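Local coordinates for uncharacterized protein (Corynebacterium glutamicum, PDB 2NSF), which probably catalyses the mycothiol-dependent isomerisation of maleylpyruvate, using a bound zinc ion, at residues 70-75 with 166-171. Residues are numbered along the deposited sequence; the frame is centred on the assembly and turned at random.
With ZN (zinc ion), chain E.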
loop_
_atom_site.group_PDB
_atom_site.type_symbol
_atom_site.label_atom_id
_atom_site.label_comp_id
_atom_site.label_asym_id
_atom_site.label_seq_id
_atom_site.Cartn_x
_atom_site.Cartn_y
_atom_site.Cartn_z
ATOM N N ILE A 70 12.442 -1.752 -4.186
ATOM C CA ILE A 70 12.913 -0.390 -3.984
ATOM C C ILE A 70 12.608 0.472 -5.205
ATOM O O ILE A 70 12.198 1.627 -5.070
ATOM C CB ILE A 70 14.432 -0.397 -3.669
ATOM C CG1 ILE A 70 14.653 -1.089 -2.318
ATOM C CG2 ILE A 70 14.984 1.022 -3.635
ATOM C CD1 ILE A 70 16.086 -1.555 -2.076
ATOM N N ALA A 71 12.803 -0.095 -6.393
ATOM C CA ALA A 71 12.526 0.627 -7.629
ATOM C C ALA A 71 11.036 0.924 -7.705
ATOM O O ALA A 71 10.631 2.042 -7.994
ATOM C CB ALA A 71 12.957 -0.204 -8.833
ATOM N N HIS A 72 10.225 -0.089 -7.430
ATOM C CA HIS A 72 8.774 0.067 -7.456
ATOM C C HIS A 72 8.268 1.199 -6.579
ATOM O O HIS A 72 7.422 1.991 -6.999
ATOM C CB HIS A 72 8.073 -1.229 -7.019
ATOM C CG HIS A 72 6.621 -1.076 -6.723
ATOM N ND1 HIS A 72 5.792 -0.326 -7.500
ATOM C CD2 HIS A 72 5.868 -1.613 -5.742
ATOM C CE1 HIS A 72 4.560 -0.382 -7.018
ATOM N NE2 HIS A 72 4.575 -1.157 -5.949
ATOM N N VAL A 73 8.773 1.281 -5.350
ATOM C CA VAL A 73 8.337 2.334 -4.444
ATOM C C VAL A 73 8.628 3.710 -5.040
ATOM O O VAL A 73 7.812 4.627 -4.928
ATOM C CB VAL A 73 9.003 2.174 -3.042
ATOM C CG1 VAL A 73 8.671 3.374 -2.141
ATOM C CG2 VAL A 73 8.496 0.895 -2.392
ATOM N N ALA A 74 9.773 3.849 -5.708
ATOM C CA ALA A 74 10.127 5.125 -6.321
ATOM C C ALA A 74 9.218 5.417 -7.513
ATOM O O ALA A 74 8.728 6.533 -7.664
ATOM C CB ALA A 74 11.595 5.116 -6.766
ATOM N N TYR A 75 8.996 4.416 -8.361
ATOM C CA TYR A 75 8.143 4.630 -9.527
ATOM C C TYR A 75 6.703 4.925 -9.111
ATOM O O TYR A 75 5.964 5.599 -9.831
ATOM C CB TYR A 75 8.224 3.428 -10.477
ATOM C CG TYR A 75 9.603 3.271 -11.091
ATOM C CD1 TYR A 75 10.239 4.357 -11.692
ATOM C CD2 TYR A 75 10.279 2.051 -11.047
ATOM C CE1 TYR A 75 11.520 4.241 -12.234
ATOM C CE2 TYR A 75 11.571 1.922 -11.590
ATOM C CZ TYR A 75 12.177 3.024 -12.178
ATOM O OH TYR A 75 13.444 2.920 -12.710
ATOM N N TRP A 166 3.854 2.064 4.175
ATOM C CA TRP A 166 3.689 1.317 5.416
ATOM C C TRP A 166 3.775 -0.185 5.213
ATOM O O TRP A 166 4.304 -0.900 6.067
ATOM C CB TRP A 166 2.364 1.674 6.099
ATOM C CG TRP A 166 2.387 3.004 6.789
ATOM C CD1 TRP A 166 1.789 4.157 6.373
ATOM C CD2 TRP A 166 3.049 3.317 8.024
ATOM N NE1 TRP A 166 2.032 5.170 7.274
ATOM C CE2 TRP A 166 2.804 4.681 8.295
ATOM C CE3 TRP A 166 3.827 2.575 8.926
ATOM C CZ2 TRP A 166 3.309 5.324 9.435
ATOM C CZ3 TRP A 166 4.334 3.217 10.065
ATOM C CH2 TRP A 166 4.071 4.578 10.305
ATOM N N ILE A 167 3.267 -0.677 4.086
ATOM C CA ILE A 167 3.321 -2.101 3.829
ATOM C C ILE A 167 4.651 -2.533 3.221
ATOM O O ILE A 167 5.224 -3.535 3.643
ATOM C CB ILE A 167 2.181 -2.568 2.906
ATOM C CG1 ILE A 167 0.828 -2.279 3.572
ATOM C CG2 ILE A 167 2.331 -4.059 2.625
ATOM C CD1 ILE A 167 -0.377 -2.587 2.695
ATOM N N HIS A 168 5.150 -1.799 2.232
ATOM C CA HIS A 168 6.420 -2.189 1.636
ATOM C C HIS A 168 7.578 -2.057 2.613
ATOM O O HIS A 168 8.643 -2.625 2.393
ATOM C CB HIS A 168 6.685 -1.411 0.344
ATOM C CG HIS A 168 5.820 -1.859 -0.794
ATOM N ND1 HIS A 168 5.513 -3.183 -1.006
ATOM C CD2 HIS A 168 5.193 -1.165 -1.772
ATOM C CE1 HIS A 168 4.729 -3.291 -2.064
ATOM N NE2 HIS A 168 4.522 -2.081 -2.546
ATOM N N ALA A 169 7.373 -1.321 3.701
ATOM C CA ALA A 169 8.422 -1.195 4.711
ATOM C C ALA A 169 8.631 -2.597 5.277
ATOM O O ALA A 169 9.752 -2.997 5.592
ATOM C CB ALA A 169 7.989 -0.237 5.811
ATOM N N VAL A 170 7.542 -3.351 5.400
ATOM C CA VAL A 170 7.632 -4.715 5.914
ATOM C C VAL A 170 8.284 -5.631 4.887
ATOM O O VAL A 170 9.127 -6.458 5.231
ATOM C CB VAL A 170 6.237 -5.290 6.246
ATOM C CG1 VAL A 170 6.380 -6.666 6.877
ATOM C CG2 VAL A 170 5.498 -4.348 7.172
ATOM N N ASP A 171 7.900 -5.465 3.623
ATOM C CA ASP A 171 8.427 -6.289 2.539
ATOM C C ASP A 171 9.939 -6.189 2.353
ATOM O O ASP A 171 10.555 -7.093 1.782
ATOM C CB ASP A 171 7.736 -5.936 1.220
ATOM C CG ASP A 171 6.241 -6.201 1.249
ATOM O OD1 ASP A 171 5.806 -7.118 1.980
ATOM O OD2 ASP A 171 5.503 -5.500 0.527
HETATM ZN ZN ZN E . 3.274 -1.602 -4.217
HETATM O O HOH W 1 1.515 -1.251 -5.471
HETATM O O HOH W 2 1.516 -2.522 -2.809
#
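His72 and His168 reach toward each other from two helices and meet at a zinc ion, a compact example of a metal joining two helical segments whose other direct contact is a single valine. The metal takes NE2 of His72 at 2.2 Å and NE2 of His168 at 2.1 Å. With both nitrogens drawn to one ion, the imidazoles come close as well: CD2 of His72 lies 3.5 Å from NE2 of His168, which sits at the edge of the His72 ring, near its plane. The ring planes stand obliquely, 75° apart, while both NE2 atoms point at the zinc. In His72, CG stands anti to the backbone N (chi1 167°), which carries the imidazole out from helix 66-89 to the metal.

Away from the metal, nearer the backbones, the contact becomes apolar. The CG2 methyl of Val73 lies 3.9 Å from CD2 of His168 and 4.0 Å from its CB, alongside the root of that side chain, the two side chains running past one another in opposing senses.

The second shell helps to fix the rotation of His168, acting together with the metal bond. Its other ring nitrogen, ND1, donates to OD2 of Asp171 at 2.8 Å, and the carboxylate oxygen receives it with its anti lone pair, close to the imidazole plane. The carboxylate probably makes the imidazole a stronger electron donor to zinc, while its own charge is shared with Arg242 through a salt bridge.

Glu164, one turn before His168 on helix 156-171, is the third protein ligand, and two waters also bind the ion. Such water-occupied positions are consistent with a site open to exchange. This two-histidine, one-glutamate zinc centre, set among the long helices of the mycothiol maleylpyruvate isomerase N-terminal domain, is the probable active site.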